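Local coordinates for mannosylglycerate hydrolase MGH1-like glycoside hydrolase domain-containing protein (Thermus thermophilus HB8, PDB 4WVA), which hydrolyses the thermophile osmolyte mannosylglycerate to mannose and glycerate, and probably cleaves glucosylglycerate as well, at residues Arg146-Thr151 / Glu223-Ser228; Val110-Tyr115 / Leu248-Val253. All blocks are in the same frame, centred on the assembly; numbering follows the deposited sequence.

Contact 1. Residues Arg146-Thr151 / Glu223-Ser228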
# COMPACT_ATOMS: atom_id res chain seq x y z
N ARG A 146 -20.87 4.81 13.56
CA ARG A 146 -21.04 3.73 12.61
C ARG A 146 -19.85 2.75 12.51
O ARG A 146 -19.90 1.84 11.70
CB ARG A 146 -21.37 4.28 11.22
CG ARG A 146 -22.56 5.22 11.23
CD ARG A 146 -23.85 4.50 11.60
NE ARG A 146 -25.03 5.37 11.41
CZ ARG A 146 -25.61 5.59 10.24
NH1 ARG A 146 -25.16 5.01 9.14
NH2 ARG A 146 -26.67 6.39 10.15
N ASP A 147 -18.84 2.93 13.35
CA ASP A 147 -17.74 1.98 13.43
C ASP A 147 -17.35 1.73 14.89
O ASP A 147 -16.20 1.97 15.28
CB ASP A 147 -16.54 2.47 12.62
CG ASP A 147 -15.42 1.45 12.54
OD1 ASP A 147 -15.70 0.24 12.69
OD2 ASP A 147 -14.27 1.88 12.32
N PRO A 148 -18.30 1.23 15.69
CA PRO A 148 -18.08 1.01 17.13
C PRO A 148 -17.03 -0.07 17.42
O PRO A 148 -16.43 -0.05 18.51
CB PRO A 148 -19.46 0.57 17.63
CG PRO A 148 -20.17 0.05 16.45
CD PRO A 148 -19.69 0.91 15.31
N TYR A 149 -16.82 -1.01 16.50
CA TYR A 149 -15.82 -2.08 16.67
C TYR A 149 -14.45 -1.70 16.10
O TYR A 149 -13.56 -2.56 16.02
CB TYR A 149 -16.30 -3.39 16.04
CG TYR A 149 -17.51 -4.02 16.72
CD1 TYR A 149 -17.37 -4.64 17.96
CD2 TYR A 149 -18.76 -4.01 16.12
CE1 TYR A 149 -18.46 -5.22 18.60
CE2 TYR A 149 -19.87 -4.59 16.74
CZ TYR A 149 -19.70 -5.19 17.99
OH TYR A 149 -20.78 -5.77 18.61
N ARG A 150 -14.26 -0.43 15.72
CA ARG A 150 -12.95 0.11 15.32
C ARG A 150 -12.35 -0.65 14.13
O ARG A 150 -11.13 -0.90 14.06
CB ARG A 150 -11.99 0.07 16.51
CG ARG A 150 -12.53 0.78 17.74
CD ARG A 150 -11.44 0.89 18.79
NE ARG A 150 -11.08 -0.43 19.30
CZ ARG A 150 -10.02 -0.68 20.07
NH1 ARG A 150 -9.20 0.31 20.42
NH2 ARG A 150 -9.78 -1.92 20.48
N THR A 151 -13.22 -1.00 13.20
CA THR A 151 -12.84 -1.81 12.05
C THR A 151 -12.15 -1.03 10.94
O THR A 151 -11.46 -1.64 10.11
CB THR A 151 -14.06 -2.53 11.41
OG1 THR A 151 -14.94 -1.58 10.78
CG2 THR A 151 -14.82 -3.34 12.44
N GLU A 223 -28.42 2.85 19.97
CA GLU A 223 -29.56 1.96 19.84
C GLU A 223 -29.87 1.66 18.38
O GLU A 223 -30.30 0.57 18.06
CB GLU A 223 -30.78 2.54 20.56
CG GLU A 223 -30.66 2.49 22.09
CD GLU A 223 -30.40 1.08 22.61
OE1 GLU A 223 -30.81 0.10 21.96
OE2 GLU A 223 -29.78 0.95 23.69
N ILE A 224 -29.64 2.64 17.51
CA ILE A 224 -29.75 2.39 16.08
C ILE A 224 -28.79 1.25 15.65
O ILE A 224 -29.21 0.34 14.95
CB ILE A 224 -29.57 3.68 15.26
CG1 ILE A 224 -30.88 4.50 15.33
CG2 ILE A 224 -29.23 3.39 13.80
CD1 ILE A 224 -30.76 5.93 14.85
N TYR A 225 -27.54 1.30 16.10
CA TYR A 225 -26.56 0.25 15.71
C TYR A 225 -26.98 -1.11 16.25
O TYR A 225 -26.92 -2.13 15.54
CB TYR A 225 -25.12 0.60 16.16
CG TYR A 225 -24.10 -0.28 15.47
CD1 TYR A 225 -23.88 -1.60 15.88
CD2 TYR A 225 -23.41 0.18 14.35
CE1 TYR A 225 -22.98 -2.41 15.22
CE2 TYR A 225 -22.50 -0.64 13.70
CZ TYR A 225 -22.29 -1.93 14.12
OH TYR A 225 -21.40 -2.74 13.45
N ARG A 226 -27.42 -1.15 17.49
CA ARG A 226 -27.79 -2.42 18.10
C ARG A 226 -29.09 -2.97 17.53
O ARG A 226 -29.21 -4.17 17.34
CB ARG A 226 -27.85 -2.30 19.62
CG ARG A 226 -26.49 -2.04 20.28
CD ARG A 226 -25.34 -2.79 19.61
NE ARG A 226 -24.05 -2.59 20.28
CZ ARG A 226 -23.52 -3.41 21.20
NH1 ARG A 226 -24.16 -4.51 21.59
NH2 ARG A 226 -22.34 -3.11 21.74
N GLN A 227 -30.05 -2.09 17.23
CA GLN A 227 -31.39 -2.56 16.89
C GLN A 227 -31.69 -2.57 15.39
O GLN A 227 -32.64 -3.22 14.97
CB GLN A 227 -32.44 -1.73 17.62
CG GLN A 227 -32.33 -1.82 19.14
CD GLN A 227 -33.55 -1.21 19.82
OE1 GLN A 227 -34.68 -1.50 19.44
NE2 GLN A 227 -33.31 -0.35 20.81
N SER A 228 -30.91 -1.88 14.56
CA SER A 228 -31.30 -1.87 13.15
C SER A 228 -31.25 -3.29 12.58
O SER A 228 -30.23 -3.96 12.70
CB SER A 228 -30.43 -0.94 12.31
OG SER A 228 -30.89 -1.00 10.96
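D147 OD1 is the best-held polar atom here, gripped by two donors from the single residue T151. The backbone T151 N comes in on the syn lone pair of OD1 at 2.8 Å, with an N-H...O angle of 153°. The hydroxyl T151 OG1 donates to the same D147 OD1 over 2.7 Å, arriving from above the carboxylate plane. D147 OD2 is taken by the backbone N of G152, so both carboxylate oxygens are tied to the chain just ahead. This clamp spans a type I beta turn from D147 to R150, closed by R150 N to D147 O at 3.1 Å.

The turn offers P148 and Y149 to helix 221-227, and Y225 meets both. With CG anti to its backbone N (chi1 -165°), the Y225 ring extends tip to tip with the proline. P148 CG sits over the ring centre, 3.6 Å from the Y225 centroid and 10° off the normal, a well-centred CH-pi contact. Y149 crosses Y225 obliquely, and its CD2 edge meets Y225 OH in the plane of the Y149 ring at 4.0 Å. Farther out, Y149 OH lies over one face of the R226 guanidinium, 4.4 Å from R226 NH2. No hydrogen bond joins the two segments.

Polar ends turn to other partners: R146 NH2 makes a salt bridge with E161, and Y225 OH is hydrogen-bonded to Q256 of the second subunit. That subunit also packs its Q256 on Y149 and its P259 on T151. What results is a proline-aromatic CH-pi contact on a type I turn spanned by a D147-T151 side-chain clamp, joining the loop after helix 121-146 to the short helix 221-227 of this (alpha/alpha)6-barrel enzyme, at a subunit interface.

Contact 2. Residues Val110-Tyr115 / Leu248-Val253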
# COMPACT_ATOMS: atom_id res chain seq x y z
N VAL A 110 -14.52 17.13 -2.95
CA VAL A 110 -14.94 18.31 -3.70
C VAL A 110 -14.35 19.56 -3.06
O VAL A 110 -13.87 20.45 -3.76
CB VAL A 110 -16.47 18.37 -3.87
CG1 VAL A 110 -16.88 19.69 -4.51
CG2 VAL A 110 -16.97 17.19 -4.70
N VAL A 111 -14.37 19.64 -1.73
CA VAL A 111 -13.79 20.80 -1.05
C VAL A 111 -12.29 20.95 -1.37
O VAL A 111 -11.80 22.07 -1.60
CB VAL A 111 -14.08 20.77 0.46
CG1 VAL A 111 -13.28 21.85 1.16
CG2 VAL A 111 -15.57 20.96 0.74
N ARG A 112 -11.55 19.85 -1.40
CA ARG A 112 -10.12 19.92 -1.74
C ARG A 112 -9.95 20.52 -3.14
O ARG A 112 -9.09 21.37 -3.38
CB ARG A 112 -9.45 18.55 -1.66
CG ARG A 112 -7.99 18.63 -2.07
CD ARG A 112 -7.30 17.28 -2.06
NE ARG A 112 -5.90 17.41 -2.48
CZ ARG A 112 -5.04 16.39 -2.57
NH1 ARG A 112 -5.40 15.16 -2.28
NH2 ARG A 112 -3.79 16.62 -2.97
N TYR A 113 -10.75 20.06 -4.08
CA TYR A 113 -10.69 20.57 -5.44
C TYR A 113 -11.01 22.07 -5.50
O TYR A 113 -10.27 22.86 -6.11
CB TYR A 113 -11.64 19.82 -6.38
CG TYR A 113 -11.49 20.32 -7.78
CD1 TYR A 113 -10.47 19.84 -8.59
CD2 TYR A 113 -12.32 21.33 -8.27
CE1 TYR A 113 -10.31 20.32 -9.86
CE2 TYR A 113 -12.14 21.83 -9.54
CZ TYR A 113 -11.14 21.31 -10.33
OH TYR A 113 -10.97 21.79 -11.60
N LEU A 114 -12.11 22.48 -4.87
CA LEU A 114 -12.44 23.91 -4.81
C LEU A 114 -11.30 24.71 -4.18
O LEU A 114 -10.94 25.79 -4.67
CB LEU A 114 -13.74 24.18 -4.06
CG LEU A 114 -15.00 23.51 -4.62
CD1 LEU A 114 -16.18 23.89 -3.76
CD2 LEU A 114 -15.24 23.84 -6.09
N TYR A 115 -10.74 24.17 -3.10
CA TYR A 115 -9.66 24.87 -2.40
C TYR A 115 -8.43 25.06 -3.27
O TYR A 115 -7.85 26.15 -3.33
CB TYR A 115 -9.29 24.16 -1.08
CG TYR A 115 -8.11 24.83 -0.44
CD1 TYR A 115 -8.21 26.13 0.05
CD2 TYR A 115 -6.87 24.20 -0.36
CE1 TYR A 115 -7.13 26.76 0.63
CE2 TYR A 115 -5.78 24.83 0.21
CZ TYR A 115 -5.92 26.12 0.71
OH TYR A 115 -4.85 26.79 1.28
N LEU A 248 -9.17 14.99 2.77
CA LEU A 248 -9.24 15.75 4.01
C LEU A 248 -7.86 15.89 4.67
O LEU A 248 -7.54 16.95 5.21
CB LEU A 248 -10.23 15.12 4.98
CG LEU A 248 -10.59 15.97 6.20
CD1 LEU A 248 -11.29 17.26 5.79
CD2 LEU A 248 -11.46 15.15 7.13
N TYR A 249 -7.08 14.81 4.62
CA TYR A 249 -5.69 14.83 5.08
C TYR A 249 -4.91 15.93 4.35
O TYR A 249 -4.20 16.73 4.97
CB TYR A 249 -5.03 13.46 4.85
CG TYR A 249 -3.53 13.53 5.02
CD1 TYR A 249 -2.95 13.36 6.28
CD2 TYR A 249 -2.70 13.81 3.95
CE1 TYR A 249 -1.58 13.47 6.46
CE2 TYR A 249 -1.32 13.92 4.12
CZ TYR A 249 -0.77 13.75 5.37
OH TYR A 249 0.60 13.87 5.52
N ALA A 250 -5.02 15.96 3.03
CA ALA A 250 -4.29 16.95 2.24
C ALA A 250 -4.69 18.36 2.63
O ALA A 250 -3.84 19.22 2.84
CB ALA A 250 -4.50 16.70 0.75
N LEU A 251 -5.99 18.59 2.76
CA LEU A 251 -6.49 19.89 3.27
C LEU A 251 -5.91 20.24 4.63
O LEU A 251 -5.47 21.37 4.83
CB LEU A 251 -8.02 19.89 3.37
CG LEU A 251 -8.77 20.10 2.08
CD1 LEU A 251 -10.21 19.63 2.24
CD2 LEU A 251 -8.69 21.57 1.65
N ALA A 252 -5.91 19.29 5.56
CA ALA A 252 -5.34 19.52 6.89
C ALA A 252 -3.89 19.98 6.80
O ALA A 252 -3.49 20.95 7.46
CB ALA A 252 -5.43 18.26 7.73
N VAL A 253 -3.09 19.28 6.00
CA VAL A 253 -1.67 19.64 5.91
C VAL A 253 -1.52 21.03 5.28
O VAL A 253 -0.74 21.85 5.79
CB VAL A 253 -0.84 18.60 5.13
CG1 VAL A 253 0.61 19.06 5.01
CG2 VAL A 253 -0.87 17.26 5.85
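This is a buried helix-helix contact within the (alpha/alpha)6-barrel protein, between helix 107-117 and helix 235-254. The two segments run in broadly the same direction, their axes 41° apart and 9.4 Å from each other at closest approach. Backbones come nearest at R112 and L251, whose CA atoms are 6.2 Å apart.

L251 does most of the filling. Its CG is anti to the carbonyl carbon (chi1 -78°), and the two methyls divide over the opposing helix. L251 CD1 goes to the V111 side, 3.9 Å from V111 CG1, where the two side chains cross at about a right angle. The L251 and Y115 side chains slide past each other in opposite directions, with L251 CD2 3.8 Å from Y115 CD2 and oblique to the ring. Between these branches, L251 CG rests 4.1 Å from R112 CB.

R112 bridges the rest with a fully extended chain, its first torsion included (chi1 177°). This carries the guanidinium over helix 235-254, where A250 CB stands above the centre of one face, 3.4 Å from R112 CZ. The small alanine methyl lets the flat group lie close. The rotation of the guanidinium is set by its polar partners: R112 NE pairs with E116, NH1 with D247, and NH2 donates to A275 O of the third subunit.

Helix 48-62 backs V111 through L55, while helix 121-146 packs against both partners, A128 against Y115, F132 and L135 against L248. From the third subunit, W287 in strand 283-288 packs on A250 and V253.

Contact 1 is partly buried surface work around a loop turn, whereas contact 2 lies buried between two helices far apart in sequence. Their chemistry follows: proline and tyrosine rings with a polar clamp across the turn in the first, branched aliphatics and a charge-tied arginine in the second. Within one chain the two do not touch, with centres 28 Å apart and nearest atoms about 15 Å. Helix 121-146 relates them, since 146-151 continues from its C-terminal end and its flank packs on both helices of contact 2. Across the assembly their segments do meet: T151 O of one subunit accepts a hydrogen bond from Y249 OH of a neighbouring subunit.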